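Rab GDP-dissociation inhibitor (Saccharomyces cerevisiae, PDB 2BCG) inhibits GDP release from the Rab GTPase Sec4, is essential in the yeast secretory pathway, and extracts GDP-bound Ypt7 from vacuolar membranes. Local coordinates at residues I15-G20 with V292-T297; L330-P335 with I345-V350. All coordinates share one frame; numbering follows the deposited sequence.

Contact 1: residues I15-G20 with V292-T297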
# COMPACT_ATOMS: atom_id res chain seq x y z
N ILE A 15 6.51 -15.62 -13.51
CA ILE A 15 7.05 -14.26 -13.69
C ILE A 15 5.91 -13.25 -13.54
O ILE A 15 4.83 -13.45 -14.08
CB ILE A 15 7.77 -14.13 -15.04
CG1 ILE A 15 9.03 -15.01 -14.99
CG2 ILE A 15 8.12 -12.67 -15.36
CD1 ILE A 15 9.73 -15.18 -16.36
N VAL A 16 6.15 -12.19 -12.78
CA VAL A 16 5.15 -11.13 -12.59
C VAL A 16 5.77 -9.82 -13.11
O VAL A 16 6.93 -9.54 -12.81
CB VAL A 16 4.74 -11.01 -11.11
CG1 VAL A 16 3.60 -10.01 -10.92
CG2 VAL A 16 4.32 -12.40 -10.57
N LEU A 17 4.99 -9.08 -13.89
CA LEU A 17 5.44 -7.82 -14.52
C LEU A 17 4.59 -6.66 -14.04
O LEU A 17 3.35 -6.66 -14.16
CB LEU A 17 5.38 -7.89 -16.04
CG LEU A 17 6.16 -9.08 -16.63
CD1 LEU A 17 5.98 -9.06 -18.16
CD2 LEU A 17 7.62 -9.04 -16.24
N GLY A 18 5.30 -5.66 -13.51
CA GLY A 18 4.68 -4.49 -12.90
C GLY A 18 4.42 -4.68 -11.43
O GLY A 18 3.96 -5.75 -10.98
N THR A 19 4.71 -3.63 -10.66
CA THR A 19 4.51 -3.73 -9.21
C THR A 19 3.35 -2.89 -8.71
O THR A 19 3.38 -2.39 -7.58
CB THR A 19 5.80 -3.36 -8.43
OG1 THR A 19 6.21 -2.02 -8.77
CG2 THR A 19 6.93 -4.32 -8.74
N GLY A 20 2.30 -2.76 -9.53
CA GLY A 20 1.00 -2.39 -8.96
C GLY A 20 0.51 -3.32 -7.87
O GLY A 20 0.91 -4.50 -7.79
N VAL A 292 2.91 -16.01 -16.90
CA VAL A 292 3.19 -14.63 -16.49
C VAL A 292 1.89 -14.00 -15.96
O VAL A 292 0.78 -14.29 -16.44
CB VAL A 292 3.79 -13.80 -17.68
CG1 VAL A 292 2.79 -13.59 -18.80
CG2 VAL A 292 4.35 -12.44 -17.16
N ILE A 293 2.04 -13.13 -14.96
CA ILE A 293 0.96 -12.27 -14.44
C ILE A 293 1.46 -10.83 -14.68
O ILE A 293 2.60 -10.52 -14.37
CB ILE A 293 0.74 -12.52 -12.93
CG1 ILE A 293 0.31 -13.99 -12.69
CG2 ILE A 293 -0.26 -11.49 -12.36
CD1 ILE A 293 0.23 -14.37 -11.27
N ALA A 294 0.64 -9.99 -15.30
CA ALA A 294 1.13 -8.65 -15.65
C ALA A 294 0.03 -7.62 -15.72
O ALA A 294 -1.15 -7.97 -15.87
CB ALA A 294 1.86 -8.70 -16.96
N ASP A 295 0.41 -6.35 -15.61
CA ASP A 295 -0.56 -5.30 -15.88
C ASP A 295 -0.67 -4.95 -17.37
O ASP A 295 0.19 -5.37 -18.17
CB ASP A 295 -0.32 -4.07 -14.96
CG ASP A 295 0.84 -3.20 -15.41
OD1 ASP A 295 0.96 -2.80 -16.59
OD2 ASP A 295 1.64 -2.82 -14.52
N PRO A 296 -1.75 -4.27 -17.77
CA PRO A 296 -1.95 -3.96 -19.19
C PRO A 296 -0.79 -3.27 -19.91
O PRO A 296 -0.66 -3.42 -21.15
CB PRO A 296 -3.23 -3.08 -19.18
CG PRO A 296 -4.01 -3.60 -17.93
CD PRO A 296 -2.90 -3.86 -16.93
N THR A 297 0.05 -2.51 -19.19
CA THR A 297 1.12 -1.76 -19.88
C THR A 297 2.19 -2.68 -20.47
O THR A 297 2.95 -2.24 -21.34
CB THR A 297 1.80 -0.72 -18.96
OG1 THR A 297 2.63 -1.40 -18.02
CG2 THR A 297 0.76 0.18 -18.24
O HOH W 1 1.60 -3.64 -11.98
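Val292 holds CG1 between its backbone N and carbonyl carbon (chi1 67°), which leaves CG2, anti to N, as the branch that meets Leu17, whose CG stands beside its own backbone N (chi1 -55°). The two side chains meet at about a right angle, Leu17 CG lying 3.9 Å from Val292 CG2. Leu17 CB also rests on Ala294 CB at 3.7 Å, on the sheet face that Ile15 and Val292 share; Val16 and Ile293 occupy the other. Strands 15-17 and 292-294 run parallel, their axes 16° apart. Ile15 O accepts from Ile293 N at 2.9 Å and Ile293 O from Leu17 N at 2.8 Å, both nearly end-on to the carbonyl. The third bond, Asp295 N to Leu17 O, is longer at 3.3 Å, its donor tilted out of the carbonyl plane as the strands part. Gly18 CA passes 3.8 Å from Asp295 OD2, a close approach by a residue without a side chain. OD2 also accepts a hydrogen bond from a water that in turn accepts from Gly20 N at the N-cap of helix 21-32, while OD1 closes an Asx turn with Thr297 N and accepts from Thr297 OG1 at 2.6 Å. The strand, glycine-containing turn and helix order is that of a Rossmann-like fold, consistent with the family's clan. Strand 37-40 flanks 14-17 across the sheet from 292-294, and 411-413 flanks 292-294. Helix 21-32 packs on the face of Val16 and Ile293 through Glu23 and Leu30, whereas Phe277 of strand 276-282 touches Ile15 and Val292.

Contact 2: residues L330-P335 with I345-V350; sequences LQIIIP and IYVAIV
Gln331 OE1 is gripped by a water, 3.0 Å away, and by Ser421 OG; the same water donates to Val347 O, tying the amide to the facing strand. Gln331 NE2 is held in turn by hydrogen bonds to Tyr234 OH and Ser118 OG, so the buried amide has partners at both ends and its rotation is fixed. With CG anti to the backbone N (chi1 160°) and the chain extended beyond it, the amide runs alongside the Tyr346 ring, the two planes 18° apart and OE1 3.9 Å from Tyr346 CD2. Ile333 CG1 meets the edge of that ring at CE2, 4.0 Å away. Six backbone bonds, paired at Leu330-Ile349, Ile332-Val347 and Ile334-Ile345, establish strands 330-334 and 345-350 as the arms of an antiparallel beta hairpin within a larger mixed sheet. Strand 118-122 pairs with the outer side of 330-334, and 362-369 with that of 345-351. The sheet face carrying Leu330, Ile332, Ile334, Ile345, Val347 and Ile349 is wholly aliphatic. There Leu330 and Ile349 lie side by side, Leu330 CG 3.6 Å from Ile349 CD1, and Ile332 CD1 reaches the same methyl at 4.0 Å. Next along the strands, Ile332 CB faces Val347 CB at 4.0 Å, and further on Ile334 CB sits 4.1 Å from Ile345 CB; Ala382 of helix 380-383 touches both of these last isoleucines.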
# COMPACT_ATOMS: atom_id res chain seq x y z
N LEU A 330 -11.63 12.53 4.49
CA LEU A 330 -13.03 12.23 4.22
C LEU A 330 -13.20 11.79 2.79
O LEU A 330 -12.31 12.02 1.93
CB LEU A 330 -13.96 13.42 4.51
CG LEU A 330 -13.72 14.67 3.64
CD1 LEU A 330 -15.04 15.31 3.14
CD2 LEU A 330 -12.83 15.74 4.33
N GLN A 331 -14.36 11.20 2.52
CA GLN A 331 -14.87 11.03 1.18
C GLN A 331 -16.01 12.01 0.93
O GLN A 331 -16.84 12.20 1.83
CB GLN A 331 -15.42 9.60 1.03
CG GLN A 331 -16.40 9.42 -0.14
CD GLN A 331 -16.71 7.98 -0.38
OE1 GLN A 331 -16.14 7.35 -1.28
NE2 GLN A 331 -17.62 7.44 0.42
N ILE A 332 -16.05 12.60 -0.25
CA ILE A 332 -17.29 13.23 -0.69
C ILE A 332 -17.87 12.43 -1.85
O ILE A 332 -17.11 12.06 -2.77
CB ILE A 332 -17.09 14.70 -1.15
CG1 ILE A 332 -16.49 15.56 -0.02
CG2 ILE A 332 -18.42 15.31 -1.60
CD1 ILE A 332 -16.09 16.99 -0.49
N ILE A 333 -19.19 12.21 -1.81
CA ILE A 333 -19.89 11.54 -2.91
C ILE A 333 -20.85 12.55 -3.53
O ILE A 333 -21.70 13.09 -2.80
CB ILE A 333 -20.74 10.34 -2.41
CG1 ILE A 333 -19.88 9.29 -1.73
CG2 ILE A 333 -21.50 9.68 -3.57
CD1 ILE A 333 -20.65 8.27 -0.93
N ILE A 334 -20.72 12.80 -4.84
CA ILE A 334 -21.69 13.65 -5.53
C ILE A 334 -22.53 12.71 -6.40
O ILE A 334 -22.06 12.31 -7.47
CB ILE A 334 -21.02 14.77 -6.36
CG1 ILE A 334 -20.01 15.56 -5.51
CG2 ILE A 334 -22.06 15.73 -6.96
CD1 ILE A 334 -19.34 16.71 -6.25
N PRO A 335 -23.74 12.32 -5.92
CA PRO A 335 -24.59 11.40 -6.71
C PRO A 335 -24.97 12.02 -8.03
O PRO A 335 -25.20 13.23 -8.13
CB PRO A 335 -25.85 11.23 -5.84
CG PRO A 335 -25.36 11.49 -4.45
CD PRO A 335 -24.39 12.65 -4.65
N ILE A 345 -19.44 11.73 -8.95
CA ILE A 345 -18.08 12.31 -8.77
C ILE A 345 -17.69 12.05 -7.34
O ILE A 345 -18.51 12.20 -6.42
CB ILE A 345 -18.07 13.84 -9.03
CG1 ILE A 345 -18.59 14.13 -10.45
CG2 ILE A 345 -16.66 14.40 -8.80
CD1 ILE A 345 -18.60 15.58 -10.82
N TYR A 346 -16.45 11.60 -7.16
CA TYR A 346 -15.89 11.37 -5.83
C TYR A 346 -14.81 12.39 -5.51
O TYR A 346 -14.10 12.89 -6.38
CB TYR A 346 -15.25 9.97 -5.71
CG TYR A 346 -16.24 8.82 -5.77
CD1 TYR A 346 -16.13 7.87 -6.77
CD2 TYR A 346 -17.26 8.67 -4.81
CE1 TYR A 346 -17.03 6.81 -6.87
CE2 TYR A 346 -18.16 7.59 -4.89
CZ TYR A 346 -18.03 6.68 -5.90
OH TYR A 346 -18.87 5.60 -5.99
N VAL A 347 -14.67 12.67 -4.22
CA VAL A 347 -13.48 13.36 -3.75
C VAL A 347 -12.92 12.53 -2.60
O VAL A 347 -13.66 12.03 -1.73
CB VAL A 347 -13.75 14.81 -3.30
CG1 VAL A 347 -12.42 15.58 -3.18
CG2 VAL A 347 -14.69 15.55 -4.29
N ALA A 348 -11.60 12.38 -2.59
CA ALA A 348 -10.89 11.67 -1.53
C ALA A 348 -9.93 12.68 -0.94
O ALA A 348 -9.08 13.24 -1.64
CB ALA A 348 -10.10 10.49 -2.08
N ILE A 349 -10.09 12.92 0.35
CA ILE A 349 -9.29 13.93 1.03
C ILE A 349 -8.50 13.28 2.16
O ILE A 349 -9.06 12.55 2.98
CB ILE A 349 -10.19 15.05 1.59
CG1 ILE A 349 -10.83 15.82 0.42
CG2 ILE A 349 -9.45 16.01 2.52
CD1 ILE A 349 -12.36 15.86 0.48
N VAL A 350 -7.18 13.54 2.17
CA VAL A 350 -6.28 13.07 3.23
C VAL A 350 -5.33 14.24 3.50
O VAL A 350 -5.30 15.23 2.72
CB VAL A 350 -5.55 11.75 2.81
CG1 VAL A 350 -6.51 10.55 2.83
CG2 VAL A 350 -4.87 11.93 1.41
O HOH W 2 -13.92 9.05 -2.24

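Overall arrangement
Both contacts are buried, yet they hold different sheets on opposite sides of the chain's centre, their own centres 30 Å apart and their nearest atoms about 18 Å apart. Contact 1 joins parallel strands brought together from 272 residues apart, whereas contact 2 links the neighbouring arms of a hairpin ten residues apart and buries more surface, 508 against 314 Å². Their side-chain polar chemistry differs with place: in contact 1 it gathers beyond the strand ends, where an aspartate closes a turn and reaches a helix start through a water, while in contact 2 it lies within the sheet, on the face opposite the aliphatic one. Contact 2 lies nearer the chain's centre, about 13 Å from its own centre against 18 Å.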